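Local structure of DNAation factor-related protein 4 (Drosophila melanogaster, 5XPC) at residues 16-20 with 81-87. The protein is probably a DNA endonuclease that fragments DNA in apoptosis, represented here by its CIDE domain, which forms higher-order assemblies. Residues are numbered along the deposited sequence; the frame is centred on the assembly and turned at random.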
ATOM      1  N   ASP B  16     -17.298   5.119 -20.732  1.00 25.89           N
ATOM      2  CA  ASP B  16     -16.673   6.342 -21.204  1.00 31.11           C
ATOM      3  C   ASP B  16     -16.679   7.376 -20.081  1.00 32.00           C
ATOM      4  O   ASP B  16     -17.150   7.125 -18.967  1.00 28.03           O
ATOM      5  CB  ASP B  16     -17.346   6.858 -22.481  1.00 30.59           C
ATOM      6  CG  ASP B  16     -18.846   7.066 -22.335  1.00 40.96           C
ATOM      7  OD1 ASP B  16     -19.362   7.095 -21.201  1.00 43.62           O
ATOM      8  OD2 ASP B  16     -19.515   7.223 -23.380  1.00 47.35           O
ATOM      9  N   ASN B  17     -16.124   8.551 -20.370  1.00 31.34           N
ATOM     10  CA  ASN B  17     -15.944   9.535 -19.310  1.00 37.68           C
ATOM     11  C   ASN B  17     -17.279  10.041 -18.773  1.00 42.82           C
ATOM     12  O   ASN B  17     -17.365  10.455 -17.610  1.00 40.12           O
ATOM     13  CB  ASN B  17     -15.082  10.691 -19.810  1.00 38.79           C
ATOM     14  CG  ASN B  17     -14.424  11.446 -18.675  1.00 44.74           C
ATOM     15  OD1 ASN B  17     -14.042  10.855 -17.659  1.00 36.61           O
ATOM     16  ND2 ASN B  17     -14.287  12.755 -18.837  1.00 51.21           N
ATOM     17  N   GLU B  18     -18.333   9.982 -19.584  1.00 45.75           N
ATOM     18  CA  GLU B  18     -19.655  10.419 -19.156  1.00 49.74           C
ATOM     19  C   GLU B  18     -20.516   9.286 -18.610  1.00 49.37           C
ATOM     20  O   GLU B  18     -21.661   9.538 -18.210  1.00 52.25           O
ATOM     21  CB  GLU B  18     -20.373  11.109 -20.316  1.00 59.09           C
ATOM     22  CG  GLU B  18     -19.775  12.448 -20.675  1.00 69.90           C
ATOM     23  CD  GLU B  18     -19.737  13.384 -19.485  1.00 79.90           C
ATOM     24  OE1 GLU B  18     -20.758  13.474 -18.770  1.00 81.12           O
ATOM     25  OE2 GLU B  18     -18.684  14.010 -19.247  1.00 86.67           O
ATOM     26  N   ARG B  19     -19.998   8.054 -18.580  1.00 39.23           N
ATOM     27  CA  ARG B  19     -20.732   6.900 -18.059  1.00 40.26           C
ATOM     28  C   ARG B  19     -22.049   6.696 -18.810  1.00 41.48           C
ATOM     29  O   ARG B  19     -23.071   6.342 -18.220  1.00 48.01           O
ATOM     30  CB  ARG B  19     -20.977   7.031 -16.551  1.00 38.85           C
ATOM     31  CG  ARG B  19     -19.795   6.641 -15.663  1.00 41.22           C
ATOM     32  CD  ARG B  19     -18.671   7.684 -15.681  1.00 37.26           C
ATOM     33  NE  ARG B  19     -17.695   7.446 -14.612  1.00 38.34           N
ATOM     34  CZ  ARG B  19     -16.557   8.121 -14.464  1.00 41.64           C
ATOM     35  NH1 ARG B  19     -16.231   9.082 -15.322  1.00 34.79           N
ATOM     36  NH2 ARG B  19     -15.736   7.829 -13.462  1.00 37.08           N
ATOM     37  N   THR B  20     -22.021   6.916 -20.126  1.00 37.73           N
ATOM     38  CA  THR B  20     -23.243   6.863 -20.930  1.00 40.53           C
ATOM     39  C   THR B  20     -23.639   5.431 -21.259  1.00 39.94           C
ATOM     40  O   THR B  20     -24.831   5.105 -21.281  1.00 42.89           O
ATOM     41  CB  THR B  20     -23.068   7.634 -22.237  1.00 46.08           C
ATOM     42  OG1 THR B  20     -22.075   6.982 -23.045  1.00 43.29           O
ATOM     43  CG2 THR B  20     -22.675   9.088 -21.981  1.00 50.93           C
ATOM     44  N   ILE B  81      -9.499  12.213 -16.995  1.00 47.62           N
ATOM     45  CA  ILE B  81     -10.805  11.606 -16.841  1.00 43.30           C
ATOM     46  C   ILE B  81     -11.387  12.071 -15.517  1.00 39.51           C
ATOM     47  O   ILE B  81     -10.667  12.471 -14.593  1.00 36.69           O
ATOM     48  CB  ILE B  81     -10.715  10.068 -16.948  1.00 52.06           C
ATOM     49  CG1 ILE B  81     -10.024   9.473 -15.726  1.00 49.52           C
ATOM     50  CG2 ILE B  81      -9.946   9.673 -18.211  1.00 47.33           C
ATOM     51  CD1 ILE B  81     -10.966   8.958 -14.663  1.00 52.64           C
ATOM     52  N   THR B  82     -12.709  12.050 -15.441  1.00 34.65           N
ATOM     53  CA  THR B  82     -13.415  12.313 -14.198  1.00 39.55           C
ATOM     54  C   THR B  82     -13.408  11.035 -13.371  1.00 36.47           C
ATOM     55  O   THR B  82     -13.911  10.001 -13.823  1.00 34.58           O
ATOM     56  CB  THR B  82     -14.845  12.763 -14.492  1.00 43.91           C
ATOM     57  OG1 THR B  82     -14.825  13.775 -15.507  1.00 38.60           O
ATOM     58  CG2 THR B  82     -15.501  13.331 -13.247  1.00 46.91           C
ATOM     59  N   THR B  83     -12.810  11.093 -12.185  1.00 33.73           N
ATOM     60  CA  THR B  83     -12.774   9.931 -11.305  1.00 35.93           C
ATOM     61  C   THR B  83     -14.181   9.579 -10.818  1.00 34.60           C
ATOM     62  O   THR B  83     -15.119  10.375 -10.918  1.00 37.35           O
ATOM     63  CB  THR B  83     -11.870  10.196 -10.102  1.00 33.74           C
ATOM     64  OG1 THR B  83     -12.398  11.297  -9.350  1.00 36.72           O
ATOM     65  CG2 THR B  83     -10.448  10.530 -10.561  1.00 38.11           C
ATOM     66  N   ASP B  84     -14.317   8.359 -10.291  1.00 36.75           N
ATOM     67  CA  ASP B  84     -15.582   7.937  -9.686  1.00 41.84           C
ATOM     68  C   ASP B  84     -16.057   8.938  -8.638  1.00 44.29           C
ATOM     69  O   ASP B  84     -17.227   9.341  -8.628  1.00 44.83           O
ATOM     70  CB  ASP B  84     -15.435   6.551  -9.050  1.00 38.80           C
ATOM     71  CG  ASP B  84     -15.434   5.430 -10.068  1.00 49.40           C
ATOM     72  OD1 ASP B  84     -15.894   5.650 -11.210  1.00 45.91           O
ATOM     73  OD2 ASP B  84     -14.985   4.316  -9.716  1.00 56.34           O
ATOM     74  N   ALA B  85     -15.155   9.346  -7.742  1.00 43.92           N
ATOM     75  CA  ALA B  85     -15.519  10.286  -6.686  1.00 48.41           C
ATOM     76  C   ALA B  85     -16.009  11.607  -7.268  1.00 50.88           C
ATOM     77  O   ALA B  85     -17.052  12.129  -6.856  1.00 53.01           O
ATOM     78  CB  ALA B  85     -14.328  10.513  -5.757  1.00 47.61           C
ATOM     79  N   ASP B  86     -15.273  12.165  -8.235  1.00 49.89           N
ATOM     80  CA  ASP B  86     -15.685  13.437  -8.822  1.00 50.72           C
ATOM     81  C   ASP B  86     -16.989  13.295  -9.598  1.00 49.55           C
ATOM     82  O   ASP B  86     -17.835  14.196  -9.566  1.00 51.48           O
ATOM     83  CB  ASP B  86     -14.586  13.987  -9.728  1.00 53.25           C
ATOM     84  CG  ASP B  86     -13.375  14.447  -8.955  1.00 62.75           C
ATOM     85  OD1 ASP B  86     -13.499  14.663  -7.730  1.00 65.05           O
ATOM     86  OD2 ASP B  86     -12.299  14.587  -9.571  1.00 65.89           O
ATOM     87  N   PHE B  87     -17.172  12.174 -10.300  1.00 44.81           N
ATOM     88  CA  PHE B  87     -18.387  11.996 -11.089  1.00 46.29           C
ATOM     89  C   PHE B  87     -19.611  11.842 -10.194  1.00 52.84           C
ATOM     90  O   PHE B  87     -20.661  12.437 -10.463  1.00 50.46           O
ATOM     91  CB  PHE B  87     -18.239  10.789 -12.013  1.00 48.97           C
ATOM     92  CG  PHE B  87     -19.387  10.615 -12.968  1.00 54.94           C
ATOM     93  CD1 PHE B  87     -19.430  11.330 -14.156  1.00 55.01           C
ATOM     94  CD2 PHE B  87     -20.421   9.732 -12.684  1.00 54.27           C
ATOM     95  CE1 PHE B  87     -20.488  11.174 -15.041  1.00 54.73           C
ATOM     96  CE2 PHE B  87     -21.481   9.571 -13.567  1.00 53.06           C
ATOM     97  CZ  PHE B  87     -21.511  10.292 -14.746  1.00 50.84           C
TER
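Arg19 lies flat against the ring of Phe87, with guanidinium and ring planes only 8° apart. The two side chains run past each other in opposite directions. Arg19 CD sits over the middle of the ring, 3.8 Å from the Phe87 centroid, a CH-pi contact. Arg19 CZ is displaced from the ring normal and makes an off-centre cation-pi contact. The chain of Arg19 bends at chi2 (74°), and its far end continues to the loop before helix 84-92. There Arg19 NH1 and Arg19 NH2 both grip one atom, Thr82 O, each at 2.9 Å and from the same face of the carbonyl plane. Arg19 NH2 also forms a salt bridge with Asp84 OD1 at 3.1 Å, on the anti side and somewhat out of the carboxylate plane. Arg19 NH1 turns back to Asn17 O, 2.9 Å away. These three oxygens lie around the guanidinium edge and fix its rotation. An alanine at Arg19 would remove this hub, and would be likely to leave Thr82 O and the Asp84 carboxylate without their guanidinium partner and the Phe87 ring freer to turn.

Asn17 adds a second tie. Its CG is anti to the backbone N (chi1 -158°), and Asn17 OD1 accepts from Thr82 N at 2.9 Å, in the carbonyl plane and on a lone pair. OD1 also rests against CA and CB of buried Ile81. These contacts and the Arg19-Phe87 stack are the tight part. Asn17, Arg19 and Ile81 also touch Ile73 of strand 71-75. The exposed Glu18 side chain is looser, though Glu18 O approaches Phe87 CZ at 3.5 Å.

Thr83 OG1 N-caps the helix, accepting from Asp86 N. Arg19 and Asn17 thus join the hairpin loop between strands 10-15 and 22-27 to the residues leading into helix 84-92, on the ubiquitin-like fold of CIDE-N domains.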